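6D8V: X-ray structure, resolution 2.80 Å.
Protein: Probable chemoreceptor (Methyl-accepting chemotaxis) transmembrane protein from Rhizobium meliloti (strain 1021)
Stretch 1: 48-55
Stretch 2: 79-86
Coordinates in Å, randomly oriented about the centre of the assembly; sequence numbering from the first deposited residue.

Stretch 1 48-55: STDRAGAI
Stretch 2, residues 79-86: AYDGKDVI

The strongest link between the two stretches is a salt bridge between Arg-51 and Asp-81, whose CA atoms, 6.8 Å apart, set the register of the contact. Arg-51 NE donates to Asp-81 OD2 at 3.1 Å (160° at the hydrogen), and Arg-51 NH2 donates to Asp-81 OD1 at 3.2 Å (154°). A weak third bond runs from Arg-51 NE to Asp-81 OD1 at 3.4 Å. Two N-H groups along one edge of the guanidinium thus face two carboxylate oxygens, so opposite charges and directional hydrogen bonds reinforce each other. Arginine suits this place because its planar cation offers paired donors. Its chi1 is p (70°), chi2 lies off the wells at 140°, chi3 is p (51°) and chi4 is -152°; Asp-81 answers with chi1 p (70°) and chi2 -28°, its CA-to-CB bond pointing toward the first stretch.

Behind this bridge lies the start of a helix. Ser-48 to Asp-50 are non-helical, with Thr-49 extended (phi/psi -138/130) and Asp-50 at -75/-171; the helix runs from Arg-51 through Ile-55 and beyond, with phi/psi near -65/-40. Asp-50 is the N-cap: with chi1 p (51°), its OD1 accepts from Gly-53 N at 2.7 Å, satisfying an amide that the first turn leaves without a backbone partner. Glycine fits here, since an ideal CB on Gly-53 would lie 2.9 Å from Asp-50 OD1. Ala-54 N donates to Asp-50 O at 3.3 Å.

The second stretch has no regular helix or strand. Tyr-80 (-62/-65) and Asp-81 (-139/1) lead into Gly-82 at 68/0, a positive phi that favours glycine; Lys-83 and Asp-84 are then extended (-72/156 and -60/145), and Val-85 returns to -141/0.

Packing centres on buried Tyr-80, chi1 t (-162°) and chi2 84°, whose OH is not modelled. Its ring reaches the helix start: Tyr-80 CE2 lies 3.3 Å from Arg-51 CA and 3.3 Å from Asp-50 O, which meets the ring edge. Ala-54 CB, pointing toward the second stretch, makes an apolar contact with Tyr-80 CZ at 3.6 Å, an ordinary van der Waals separation.

Farther out, Val-85 CG2 (chi1 p, 50°) sits 4.1 Å from Arg-51 NH2, near the guanidinium plane. Lys-83 starts toward the first stretch, but its end leads away, leaving the ammonium outside the contact. Together the two stretches bury 300 Å², with Arg-51 and Tyr-80 contributing most.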

# COMPACT_ATOMS: atom_id res chain seq x y z
N SER A 48 11.89 27.38 -3.72
CA SER A 48 13.17 26.75 -3.42
C SER A 48 13.50 25.61 -4.37
O SER A 48 14.66 25.21 -4.46
CB SER A 48 13.17 26.22 -1.98
OG SER A 48 12.78 27.22 -1.06
N THR A 49 12.50 25.08 -5.07
CA THR A 49 12.73 24.00 -6.03
C THR A 49 11.90 24.27 -7.28
O THR A 49 10.70 24.54 -7.19
CB THR A 49 12.36 22.63 -5.44
OG1 THR A 49 11.00 22.31 -5.75
CG2 THR A 49 12.57 22.63 -3.92
N ASP A 50 12.55 24.19 -8.43
CA ASP A 50 11.86 24.29 -9.70
C ASP A 50 11.13 22.98 -9.97
O ASP A 50 11.02 22.10 -9.11
CB ASP A 50 12.85 24.65 -10.82
CG ASP A 50 14.06 23.74 -10.85
OD1 ASP A 50 14.14 22.80 -10.03
OD2 ASP A 50 14.95 23.96 -11.70
N ARG A 51 10.58 22.83 -11.18
CA ARG A 51 9.96 21.56 -11.54
C ARG A 51 11.00 20.48 -11.78
O ARG A 51 10.74 19.30 -11.51
CB ARG A 51 9.08 21.74 -12.77
CG ARG A 51 9.86 21.98 -14.06
CD ARG A 51 9.20 21.21 -15.19
NE ARG A 51 7.77 21.48 -15.24
CZ ARG A 51 6.86 20.63 -15.69
NH1 ARG A 51 7.23 19.44 -16.14
NH2 ARG A 51 5.58 20.98 -15.69
N ALA A 52 12.17 20.85 -12.29
CA ALA A 52 13.24 19.88 -12.50
C ALA A 52 13.68 19.28 -11.18
O ALA A 52 13.77 18.05 -11.04
CB ALA A 52 14.42 20.55 -13.22
N GLY A 53 13.96 20.13 -10.18
CA GLY A 53 14.42 19.65 -8.89
C GLY A 53 13.40 18.83 -8.14
O GLY A 53 13.76 17.90 -7.41
N ALA A 54 12.11 19.15 -8.28
CA ALA A 54 11.09 18.32 -7.65
C ALA A 54 11.28 16.86 -8.04
O ALA A 54 11.14 15.96 -7.20
CB ALA A 54 9.69 18.80 -8.04
N ILE A 55 11.63 16.59 -9.30
CA ILE A 55 11.92 15.23 -9.72
C ILE A 55 13.17 14.70 -9.01
O ILE A 55 13.16 13.59 -8.48
CB ILE A 55 12.06 15.14 -11.26
CG1 ILE A 55 10.69 15.25 -11.93
CG2 ILE A 55 12.73 13.83 -11.66
CD1 ILE A 55 10.47 16.54 -12.70
N ALA A 79 -0.79 23.43 -11.44
CA ALA A 79 -0.53 24.04 -10.14
C ALA A 79 0.96 24.31 -9.90
O ALA A 79 1.32 25.37 -9.38
CB ALA A 79 -1.09 23.15 -9.03
N TYR A 80 1.83 23.37 -10.26
CA TYR A 80 3.24 23.47 -9.87
C TYR A 80 3.93 24.70 -10.46
O TYR A 80 4.34 25.60 -9.71
CB TYR A 80 4.02 22.21 -10.26
CG TYR A 80 5.32 22.08 -9.51
CD1 TYR A 80 5.36 21.51 -8.24
CD2 TYR A 80 6.52 22.53 -10.05
CE1 TYR A 80 6.55 21.40 -7.53
CE2 TYR A 80 7.71 22.42 -9.35
CZ TYR A 80 7.72 21.85 -8.09
N ASP A 81 4.07 24.76 -11.78
CA ASP A 81 4.76 25.88 -12.40
C ASP A 81 4.11 26.39 -13.67
O ASP A 81 4.62 27.34 -14.28
CB ASP A 81 6.23 25.52 -12.68
CG ASP A 81 6.38 24.49 -13.78
OD1 ASP A 81 5.44 23.68 -13.97
OD2 ASP A 81 7.42 24.51 -14.47
N GLY A 82 2.99 25.81 -14.10
CA GLY A 82 2.24 26.32 -15.23
C GLY A 82 2.91 26.22 -16.58
O GLY A 82 2.31 26.65 -17.58
N LYS A 83 4.12 25.68 -16.67
CA LYS A 83 4.81 25.58 -17.94
C LYS A 83 4.16 24.52 -18.83
O LYS A 83 3.48 23.60 -18.36
CB LYS A 83 6.30 25.26 -17.73
CG LYS A 83 7.16 26.43 -17.22
CD LYS A 83 8.60 26.40 -17.78
CE LYS A 83 8.65 26.71 -19.29
NZ LYS A 83 10.01 26.59 -19.89
N ASP A 84 4.35 24.67 -20.14
CA ASP A 84 3.91 23.64 -21.09
C ASP A 84 4.61 22.32 -20.79
O ASP A 84 5.78 22.29 -20.39
CB ASP A 84 4.18 24.09 -22.52
CG ASP A 84 3.70 23.09 -23.55
OD1 ASP A 84 4.22 21.96 -23.56
OD2 ASP A 84 2.81 23.44 -24.35
N VAL A 85 3.91 21.21 -20.99
CA VAL A 85 4.35 19.97 -20.36
C VAL A 85 4.17 18.75 -21.26
O VAL A 85 4.55 17.64 -20.89
CB VAL A 85 3.58 19.80 -19.03
CG1 VAL A 85 2.10 20.00 -19.28
CG2 VAL A 85 3.87 18.46 -18.38
N ILE A 86 3.65 18.95 -22.48
CA ILE A 86 3.22 17.82 -23.30
C ILE A 86 4.38 16.87 -23.54
O ILE A 86 5.40 17.24 -24.15
CB ILE A 86 2.60 18.31 -24.61
CG1 ILE A 86 3.62 19.09 -25.44
CG2 ILE A 86 1.38 19.18 -24.31
CD1 ILE A 86 3.16 19.42 -26.87